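PDB 5VIP: MdcE from Pseudomonas aeruginosa, which probably serves as the gamma subunit of a biotin-independent malonate decarboxylase, an enzyme of the acyl-carrier-protein-dependent type. Local coordinates for residues Asp54-Arg59 and Lys104-Ala109; Pro147-Leu152 and Ala252-Gly257; Ala89-Ala94 and Asp136-Ala141; Arg225-Glu230 and Val241-Cys246. All blocks are in the same frame, centred on the assembly; numbering follows the deposited sequence.

Interaction 1 (Asp54-Arg59 and Lys104-Ala109); sequences DGYPVR and KRALLA
Tyr56 begins the contact by sending its side chain across to Lys104. CG lies anti to the backbone N (chi1 -163°), and this carries the ring over to the second segment. There the hydroxyl OH donates to Lys104 O at 2.7 Å, tilted from the carbonyl plane. Ala106 N lies at the edge of the same ring, and Pro57 CD of the tyrosine's own strand covers one of its faces.

Pro57 has no N-H to give, but its O accepts from Ala106 N at 2.9 Å. Its CB rests on Arg105 CB. The strands run parallel from here, with Val58 opposite Ala106 and Arg59 opposite Leu107.

Val58 packs on the side of the sheet that also carries Ala106. Its CG1 meets Ala106 CB at 3.8 Å, and its CB and CG2 both touch Leu108 CD1.

Arg59 continues the ladder. Its N donates to Ala106 O at 2.7 Å, and its O accepts from Leu108 N at 2.8 Å in a nearly straight bond (179°). Its side chain leaves on the opposite side, beside that of Arg105. The two guanidinium planes are perpendicular. Arg59 NH2 and Arg105 NH1, 3.3 Å apart, are both donors and not bonded together.

These cations gather round acids. Asp50 OD1 takes Arg59 NE and Arg105 NH1, Glu93 takes Arg59 NH1, and Asp98 takes Arg105 NH2. The contact joins two parallel strands of the main sheet, apolar on the Val58 side and, beyond Leu107, largely ionic on the Arg59 side. The shared Asp50 carboxylate probably lets the two guanidinium groups lie close together.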
# COMPACT_ATOMS: atom_id res chain seq x y z
N ASP A 54 18.28 -23.40 -3.27
CA ASP A 54 18.86 -24.16 -2.17
C ASP A 54 17.97 -25.33 -1.76
O ASP A 54 17.90 -25.68 -0.58
CB ASP A 54 19.13 -23.26 -0.96
CG ASP A 54 20.35 -22.38 -1.14
OD1 ASP A 54 20.85 -22.28 -2.28
OD2 ASP A 54 20.79 -21.78 -0.13
N GLY A 55 17.29 -25.92 -2.74
CA GLY A 55 16.37 -27.01 -2.48
C GLY A 55 15.04 -26.57 -1.89
O GLY A 55 14.20 -27.41 -1.56
N TYR A 56 14.85 -25.26 -1.75
CA TYR A 56 13.60 -24.72 -1.21
C TYR A 56 12.69 -24.23 -2.33
O TYR A 56 13.15 -23.54 -3.24
CB TYR A 56 13.88 -23.59 -0.21
CG TYR A 56 12.70 -23.29 0.68
CD1 TYR A 56 11.74 -22.36 0.31
CD2 TYR A 56 12.52 -23.98 1.88
CE1 TYR A 56 10.64 -22.11 1.11
CE2 TYR A 56 11.43 -23.73 2.68
CZ TYR A 56 10.50 -22.79 2.30
OH TYR A 56 9.41 -22.56 3.11
N PRO A 57 11.39 -24.58 -2.28
CA PRO A 57 10.44 -24.17 -3.32
C PRO A 57 10.26 -22.65 -3.37
O PRO A 57 10.06 -22.04 -2.33
CB PRO A 57 9.13 -24.86 -2.89
CG PRO A 57 9.29 -25.11 -1.42
CD PRO A 57 10.75 -25.38 -1.22
N VAL A 58 10.36 -22.05 -4.56
CA VAL A 58 10.15 -20.61 -4.71
C VAL A 58 9.29 -20.28 -5.93
O VAL A 58 9.20 -21.06 -6.87
CB VAL A 58 11.50 -19.83 -4.84
CG1 VAL A 58 12.48 -20.24 -3.76
CG2 VAL A 58 12.12 -20.03 -6.21
N ARG A 59 8.65 -19.11 -5.89
CA ARG A 59 7.95 -18.59 -7.05
C ARG A 59 8.46 -17.18 -7.33
O ARG A 59 8.43 -16.31 -6.45
CB ARG A 59 6.43 -18.60 -6.83
CG ARG A 59 5.63 -17.81 -7.87
CD ARG A 59 4.12 -18.08 -7.71
NE ARG A 59 3.76 -19.40 -8.23
CZ ARG A 59 2.53 -19.78 -8.57
NH1 ARG A 59 1.50 -18.94 -8.44
NH2 ARG A 59 2.32 -21.00 -9.05
N LYS A 104 5.91 -23.71 2.82
CA LYS A 104 5.30 -22.64 2.02
C LYS A 104 6.35 -22.09 1.07
O LYS A 104 7.44 -21.72 1.49
CB LYS A 104 4.77 -21.52 2.91
CG LYS A 104 4.03 -21.97 4.15
CD LYS A 104 2.69 -22.57 3.81
CE LYS A 104 1.78 -22.57 5.02
NZ LYS A 104 0.39 -22.89 4.60
N ARG A 105 6.02 -22.01 -0.22
CA ARG A 105 7.01 -21.58 -1.20
C ARG A 105 7.38 -20.12 -0.98
O ARG A 105 6.55 -19.30 -0.54
CB ARG A 105 6.49 -21.80 -2.62
CG ARG A 105 5.56 -20.72 -3.14
CD ARG A 105 4.90 -21.19 -4.42
NE ARG A 105 4.03 -22.34 -4.17
CZ ARG A 105 3.39 -23.00 -5.12
NH1 ARG A 105 3.53 -22.65 -6.40
NH2 ARG A 105 2.62 -24.03 -4.80
N ALA A 106 8.63 -19.79 -1.27
CA ALA A 106 9.07 -18.41 -1.14
C ALA A 106 8.49 -17.62 -2.30
O ALA A 106 8.32 -18.14 -3.40
CB ALA A 106 10.59 -18.31 -1.11
N LEU A 107 8.17 -16.36 -2.04
CA LEU A 107 7.74 -15.45 -3.09
C LEU A 107 8.86 -14.46 -3.30
O LEU A 107 9.20 -13.69 -2.40
CB LEU A 107 6.43 -14.74 -2.70
CG LEU A 107 5.28 -15.69 -2.35
CD1 LEU A 107 4.05 -14.93 -1.91
CD2 LEU A 107 4.96 -16.64 -3.50
N LEU A 108 9.44 -14.51 -4.49
CA LEU A 108 10.58 -13.67 -4.84
C LEU A 108 10.13 -12.60 -5.82
O LEU A 108 9.95 -12.88 -7.02
CB LEU A 108 11.72 -14.51 -5.43
CG LEU A 108 12.08 -15.73 -4.56
CD1 LEU A 108 13.17 -16.59 -5.21
CD2 LEU A 108 12.51 -15.28 -3.18
N ALA A 109 9.91 -11.39 -5.32
CA ALA A 109 9.45 -10.32 -6.17
C ALA A 109 10.64 -9.61 -6.79
O ALA A 109 11.47 -9.03 -6.09
CB ALA A 109 8.58 -9.32 -5.38

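Interaction 2 (Pro147-Leu152 and Ala252-Gly257); sequences PLIGLL and ADILGG
The chain at Ile254 comes within 6.4 Å of Pro147, CA to CA, where helix 237-254 ends and a type II turn from Ile254 to Gly257 begins. The turn is closed by Gly257 N donating to Ile254 O at 2.9 Å.

Ile254 carries most of the contact, and its two branches do different work. CG2 stands anti to the backbone N and meets Pro147 CB at 3.9 Å. The longer branch runs beside the backbone N (chi1 -66°) and continues extended to CD1. This methyl reaches Ile149 CG1 at 3.7 Å and also lies near Leu148 O. Proline and isoleucine are thus spanned by one side chain.

Strand 148-152 is a parallel inner strand of the main sheet, between strands 106-113 and 170-174. Helix 237-254 covers one side of it: Leu251 also packs on Pro147, and Leu247 and Ala250 on Ile149. Leu148 points to the other side, against Leu107.

Leu255, the first residue beyond the helix, extends the apolar seam toward solvent. Its CD2 touches Pro147 CG at 3.7 Å, with the two side chains set at a slant. The same leucine packs on Tyr56.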
# COMPACT_ATOMS: atom_id res chain seq x y z
N PRO A 147 7.89 -17.06 2.91
CA PRO A 147 8.95 -16.04 2.90
C PRO A 147 8.79 -15.16 1.67
O PRO A 147 8.71 -15.67 0.56
CB PRO A 147 10.24 -16.87 2.84
CG PRO A 147 9.84 -18.24 3.34
CD PRO A 147 8.43 -18.43 2.87
N LEU A 148 8.71 -13.85 1.88
CA LEU A 148 8.69 -12.89 0.78
C LEU A 148 9.98 -12.12 0.74
O LEU A 148 10.39 -11.53 1.74
CB LEU A 148 7.55 -11.88 0.91
CG LEU A 148 6.15 -12.18 0.44
CD1 LEU A 148 5.59 -13.38 1.20
CD2 LEU A 148 5.32 -10.92 0.70
N ILE A 149 10.60 -12.11 -0.43
CA ILE A 149 11.82 -11.34 -0.63
C ILE A 149 11.62 -10.41 -1.81
O ILE A 149 11.21 -10.85 -2.90
CB ILE A 149 13.05 -12.25 -0.89
CG1 ILE A 149 13.27 -13.19 0.31
CG2 ILE A 149 14.28 -11.42 -1.11
CD1 ILE A 149 14.18 -14.37 0.01
N GLY A 150 11.92 -9.13 -1.60
CA GLY A 150 11.84 -8.17 -2.68
C GLY A 150 13.23 -7.87 -3.23
O GLY A 150 14.10 -7.41 -2.49
N LEU A 151 13.43 -8.12 -4.52
CA LEU A 151 14.72 -7.84 -5.14
C LEU A 151 14.62 -6.62 -6.05
O LEU A 151 13.98 -6.66 -7.09
CB LEU A 151 15.22 -9.05 -5.93
CG LEU A 151 16.56 -8.83 -6.64
CD1 LEU A 151 17.67 -8.64 -5.61
CD2 LEU A 151 16.88 -9.97 -7.59
N LEU A 152 15.22 -5.51 -5.63
CA LEU A 152 15.10 -4.27 -6.39
C LEU A 152 16.21 -4.19 -7.43
O LEU A 152 17.35 -3.97 -7.07
CB LEU A 152 15.18 -3.05 -5.46
CG LEU A 152 14.35 -3.08 -4.17
CD1 LEU A 152 14.29 -1.71 -3.52
CD2 LEU A 152 12.96 -3.63 -4.41
N ALA A 252 16.99 -18.17 4.35
CA ALA A 252 17.44 -18.79 5.59
C ALA A 252 17.18 -17.88 6.79
O ALA A 252 16.76 -18.35 7.85
CB ALA A 252 18.94 -19.14 5.50
N ASP A 253 17.43 -16.59 6.62
CA ASP A 253 17.25 -15.61 7.69
C ASP A 253 15.78 -15.43 8.10
O ASP A 253 15.48 -15.16 9.26
CB ASP A 253 17.86 -14.26 7.28
CG ASP A 253 17.88 -13.26 8.41
OD1 ASP A 253 18.75 -13.39 9.30
OD2 ASP A 253 17.02 -12.35 8.43
N ILE A 254 14.88 -15.58 7.14
CA ILE A 254 13.44 -15.42 7.39
C ILE A 254 12.84 -16.63 8.09
O ILE A 254 12.11 -16.49 9.07
CB ILE A 254 12.67 -15.18 6.07
CG1 ILE A 254 13.06 -13.85 5.46
CG2 ILE A 254 11.15 -15.26 6.29
CD1 ILE A 254 12.79 -13.76 3.95
N LEU A 255 13.14 -17.82 7.56
CA LEU A 255 12.47 -19.05 7.98
C LEU A 255 12.48 -19.28 9.49
O LEU A 255 13.52 -19.18 10.15
CB LEU A 255 13.10 -20.25 7.27
CG LEU A 255 12.73 -20.39 5.79
CD1 LEU A 255 13.64 -21.40 5.10
CD2 LEU A 255 11.27 -20.79 5.65
N GLY A 256 11.29 -19.55 10.03
CA GLY A 256 11.11 -19.84 11.45
C GLY A 256 11.03 -18.60 12.32
O GLY A 256 10.66 -18.69 13.49
N GLY A 257 11.37 -17.45 11.74
CA GLY A 257 11.42 -16.20 12.48
C GLY A 257 10.11 -15.44 12.46
O GLY A 257 9.11 -15.91 11.92

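Interaction 3 (Ala89-Ala94 and Asp136-Ala141); sequences AAVDEA and DAYARA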
# COMPACT_ATOMS: atom_id res chain seq x y z
N ALA A 89 -3.92 -12.56 -7.99
CA ALA A 89 -4.32 -13.90 -8.41
C ALA A 89 -3.15 -14.89 -8.34
O ALA A 89 -3.31 -16.01 -7.84
CB ALA A 89 -4.91 -13.86 -9.82
N ALA A 90 -1.98 -14.48 -8.84
CA ALA A 90 -0.80 -15.36 -8.86
C ALA A 90 -0.30 -15.65 -7.44
O ALA A 90 0.11 -16.76 -7.13
CB ALA A 90 0.32 -14.76 -9.71
N VAL A 91 -0.34 -14.64 -6.57
CA VAL A 91 0.07 -14.86 -5.20
C VAL A 91 -0.95 -15.72 -4.45
O VAL A 91 -0.58 -16.67 -3.75
CB VAL A 91 0.29 -13.53 -4.46
CG1 VAL A 91 0.49 -13.77 -2.97
CG2 VAL A 91 1.51 -12.80 -5.07
N ASP A 92 -2.23 -15.42 -4.63
CA ASP A 92 -3.25 -16.22 -3.95
C ASP A 92 -3.23 -17.68 -4.43
O ASP A 92 -3.54 -18.59 -3.67
CB ASP A 92 -4.64 -15.62 -4.16
CG ASP A 92 -5.58 -15.94 -3.01
OD1 ASP A 92 -5.32 -15.46 -1.89
OD2 ASP A 92 -6.57 -16.68 -3.23
N GLU A 93 -2.86 -17.89 -5.69
CA GLU A 93 -2.74 -19.24 -6.24
C GLU A 93 -1.72 -20.05 -5.44
O GLU A 93 -1.98 -21.17 -5.04
CB GLU A 93 -2.35 -19.20 -7.72
CG GLU A 93 -2.08 -20.59 -8.30
CD GLU A 93 -1.60 -20.57 -9.75
OE1 GLU A 93 -0.70 -19.76 -10.08
OE2 GLU A 93 -2.12 -21.37 -10.55
N ALA A 94 -0.55 -19.46 -5.20
CA ALA A 94 0.48 -20.12 -4.41
C ALA A 94 0.04 -20.34 -2.96
O ALA A 94 0.30 -21.39 -2.39
CB ALA A 94 1.78 -19.31 -4.46
N ASP A 136 -2.92 -7.00 -0.42
CA ASP A 136 -3.60 -7.93 0.47
C ASP A 136 -3.09 -9.37 0.27
O ASP A 136 -2.81 -10.08 1.24
CB ASP A 136 -5.12 -7.86 0.25
CG ASP A 136 -5.90 -8.67 1.28
OD1 ASP A 136 -5.92 -8.26 2.47
OD2 ASP A 136 -6.47 -9.70 0.90
N ALA A 137 -2.94 -9.79 -0.98
CA ALA A 137 -2.47 -11.15 -1.25
C ALA A 137 -1.03 -11.37 -0.73
O ALA A 137 -0.75 -12.36 -0.05
CB ALA A 137 -2.54 -11.45 -2.74
N TYR A 138 -0.13 -10.43 -1.04
CA TYR A 138 1.24 -10.51 -0.56
C TYR A 138 1.33 -10.54 0.97
O TYR A 138 2.03 -11.37 1.56
CB TYR A 138 2.06 -9.33 -1.09
CG TYR A 138 2.74 -9.53 -2.43
CD1 TYR A 138 3.72 -10.51 -2.59
CD2 TYR A 138 2.46 -8.69 -3.51
CE1 TYR A 138 4.40 -10.65 -3.81
CE2 TYR A 138 3.13 -8.83 -4.73
CZ TYR A 138 4.10 -9.81 -4.86
OH TYR A 138 4.80 -9.97 -6.07
N ALA A 139 0.60 -9.64 1.61
CA ALA A 139 0.60 -9.59 3.08
C ALA A 139 0.04 -10.87 3.70
O ALA A 139 0.59 -11.39 4.68
CB ALA A 139 -0.20 -8.37 3.58
N ARG A 140 -1.06 -11.38 3.16
CA ARG A 140 -1.66 -12.60 3.68
C ARG A 140 -0.69 -13.77 3.52
O ARG A 140 -0.55 -14.59 4.43
CB ARG A 140 -2.99 -12.90 2.98
CG ARG A 140 -4.16 -12.08 3.50
CD ARG A 140 -5.49 -12.53 2.93
NE ARG A 140 -5.61 -12.25 1.50
CZ ARG A 140 -5.63 -13.19 0.56
NH1 ARG A 140 -5.56 -14.47 0.90
NH2 ARG A 140 -5.73 -12.84 -0.72
N ALA A 141 -0.02 -13.82 2.38
CA ALA A 141 0.99 -14.84 2.15
C ALA A 141 2.11 -14.75 3.18
O ALA A 141 2.52 -15.76 3.73
CB ALA A 141 1.56 -14.73 0.74
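The Tyr138 ring has Val91 CG2 over one face, 3.9 Å from the ring centroid and 15° off the normal. This is a CH-pi contact, with the methyl nearest CE1. The ring's hydroxyl is held elsewhere, by a hydrogen bond with His164 ND1. The Arg140 guanidinium is used at its edges instead. Asp92 OD1 lies close to its plane and accepts from both NH1, at 3.0 Å, and NH2, at 2.9 Å. Asp136 OD2 takes NE at 2.8 Å, with the oxygen somewhat tilted from that plane. In this salt-bridge network three nitrogens are engaged by two acids, which holds the flat group against rotation. The carboxylate of Asp92 is turned 60° from the guanidinium, and NH2 meets OD1 from above the carboxylate plane.

Helices 81-97 and 127-143 pack here side by side on one side of the main sheet. They run nearly parallel, their axes 24° apart, as successive crossover helices of a parallel alpha/beta fold. Their backbones approach most closely at Asp92 and Ala137.

Val91 is directed at the second helix and also packs on Leu61 and Leu107 of the sheet. Its CG1, anti to the backbone N, lies on Ala137 O at 3.5 Å and touches the CB atoms of Ala137 and Ala141. A neighbouring subunit packs apolar side chains on Asp136, Ala139 and Arg140, and brings a basic one close to Arg140 NH1.

Interaction 4 (Arg225-Glu230 and Val241-Cys246); sequences RTLPVE and VRVRTC
Leu227 reaches from strand 225-227 to residues 241-246 of helix 237-254, its CB directed at the helix. CG lies 4.0 Å from Cys246 SG. Beyond it both methyls face the cysteine. CD1 meets Cys246 CB at 3.6 Å, is 3.7 Å from SG, and also touches Val243 CG2. CD2 is likewise 3.7 Å from Cys246 SG. With SG anti to its backbone N (chi1 -171°), the cysteine turns its sulfur toward these methyls. Ile172 of the next strand packs on both Leu227 and Cys246.

Strand and helix run nearly antiparallel, 169° apart. The helix packs alongside strand 225-227, an edge strand of the main sheet within this chain.

At the other end the chemistry changes. Arg242 NH2 donates to Glu230 OE2 in a salt bridge; the 2.5 Å is unusually short and its exact value uncertain. The oxygen lies in the guanidinium plane and is met on its anti side. The arginine chain bends at chi3 (-82°) to bring NH2 there. The same NH2 also pairs with Asp239 OD1, which accepts from Glu230 N. The contact is therefore apolar beside the sheet and ionic at the surface, where two acids share one arginine nitrogen and probably stabilise its charge.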
# COMPACT_ATOMS: atom_id res chain seq x y z
N ARG A 225 19.87 -5.83 2.72
CA ARG A 225 21.17 -5.77 2.07
C ARG A 225 21.21 -5.09 0.74
O ARG A 225 20.23 -5.06 0.07
CB ARG A 225 21.71 -7.16 1.85
CG ARG A 225 22.00 -7.88 3.12
CD ARG A 225 23.16 -8.80 3.06
NE ARG A 225 23.30 -9.57 4.26
CZ ARG A 225 23.04 -9.17 5.49
NH1 ARG A 225 22.60 -7.96 5.77
NH2 ARG A 225 23.23 -10.01 6.48
N THR A 226 22.38 -4.58 0.39
CA THR A 226 22.64 -4.07 -0.95
C THR A 226 23.71 -4.94 -1.60
O THR A 226 24.54 -5.54 -0.91
CB THR A 226 23.09 -2.59 -0.95
OG1 THR A 226 24.29 -2.45 -0.19
CG2 THR A 226 22.02 -1.70 -0.34
N LEU A 227 23.68 -5.01 -2.93
CA LEU A 227 24.56 -5.89 -3.70
C LEU A 227 25.12 -5.20 -4.93
O LEU A 227 24.37 -4.80 -5.82
CB LEU A 227 23.82 -7.15 -4.16
CG LEU A 227 23.26 -8.15 -3.17
CD1 LEU A 227 22.65 -9.31 -3.95
CD2 LEU A 227 24.35 -8.65 -2.22
N PRO A 228 26.45 -5.09 -5.02
CA PRO A 228 27.00 -4.56 -6.26
C PRO A 228 26.98 -5.62 -7.35
O PRO A 228 27.08 -6.81 -7.05
CB PRO A 228 28.43 -4.18 -5.87
CG PRO A 228 28.78 -5.08 -4.74
CD PRO A 228 27.48 -5.34 -3.99
N VAL A 229 26.83 -5.20 -8.61
CA VAL A 229 26.84 -6.13 -9.74
C VAL A 229 27.71 -5.58 -10.88
O VAL A 229 27.89 -4.36 -10.99
CB VAL A 229 25.39 -6.41 -10.25
CG1 VAL A 229 24.56 -7.09 -9.17
CG2 VAL A 229 24.71 -5.12 -10.69
N GLU A 230 28.25 -6.46 -11.72
CA GLU A 230 29.12 -6.03 -12.83
C GLU A 230 28.34 -5.47 -14.02
O GLU A 230 28.70 -4.42 -14.56
CB GLU A 230 30.01 -7.18 -13.32
CG GLU A 230 30.59 -8.06 -12.23
CD GLU A 230 31.22 -9.35 -12.78
OE1 GLU A 230 31.55 -9.39 -13.99
OE2 GLU A 230 31.41 -10.30 -11.99
N VAL A 241 25.28 -15.74 -9.54
CA VAL A 241 25.75 -16.49 -8.38
C VAL A 241 25.68 -15.67 -7.09
O VAL A 241 25.25 -16.17 -6.05
CB VAL A 241 27.20 -16.99 -8.60
CG1 VAL A 241 27.78 -17.56 -7.31
CG2 VAL A 241 27.24 -18.03 -9.71
N ARG A 242 26.11 -14.41 -7.16
CA ARG A 242 26.08 -13.56 -5.98
C ARG A 242 24.63 -13.30 -5.54
O ARG A 242 24.32 -13.34 -4.35
CB ARG A 242 26.82 -12.24 -6.23
CG ARG A 242 28.35 -12.38 -6.31
CD ARG A 242 29.08 -11.03 -6.42
NE ARG A 242 29.09 -10.53 -7.78
CZ ARG A 242 30.05 -10.77 -8.66
NH1 ARG A 242 31.10 -11.51 -8.32
NH2 ARG A 242 29.98 -10.28 -9.90
N VAL A 243 23.75 -13.03 -6.50
CA VAL A 243 22.36 -12.73 -6.17
C VAL A 243 21.63 -13.97 -5.64
O VAL A 243 20.92 -13.89 -4.64
CB VAL A 243 21.60 -12.16 -7.38
CG1 VAL A 243 20.09 -12.09 -7.10
CG2 VAL A 243 22.15 -10.79 -7.72
N ARG A 244 21.84 -15.12 -6.28
CA ARG A 244 21.23 -16.36 -5.80
C ARG A 244 21.69 -16.68 -4.38
O ARG A 244 20.89 -17.12 -3.54
CB ARG A 244 21.56 -17.54 -6.73
CG ARG A 244 20.60 -17.64 -7.89
CD ARG A 244 21.00 -18.70 -8.90
NE ARG A 244 20.02 -18.75 -9.97
CZ ARG A 244 20.22 -19.32 -11.15
NH1 ARG A 244 21.39 -19.88 -11.43
NH2 ARG A 244 19.25 -19.32 -12.06
N THR A 245 22.97 -16.43 -4.11
CA THR A 245 23.52 -16.66 -2.78
C THR A 245 22.84 -15.79 -1.74
O THR A 245 22.42 -16.26 -0.69
CB THR A 245 25.03 -16.38 -2.76
OG1 THR A 245 25.69 -17.31 -3.63
CG2 THR A 245 25.58 -16.54 -1.35
N CYS A 246 22.72 -14.50 -2.07
CA CYS A 246 22.10 -13.53 -1.18
C CYS A 246 20.62 -13.85 -0.93
O CYS A 246 20.16 -13.80 0.21
CB CYS A 246 22.26 -12.13 -1.75
SG CYS A 246 21.78 -10.79 -0.63

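Interactions 1, 2 and 4 all reach the main sheet, and interaction 3 packs helices against one side of it. Interactions 1 and 2 share a seam: strands 106-113 and 148-152 are neighbours, probably joined by hydrogen bonds such as Leu107 N to Pro147 O. Helix 237-254 serves both interaction 2 and interaction 4, near its end and midway along it. Interactions 1, 2 and 3 are largely buried, whereas interaction 4 is only partly so. Interaction 2 is purely apolar. Interaction 1 adds a backbone ladder and two arginines paired with outside acids, while in interactions 3 and 4 the salt bridges cross the contact itself. Arg59 and Glu93 link interactions 1 and 3.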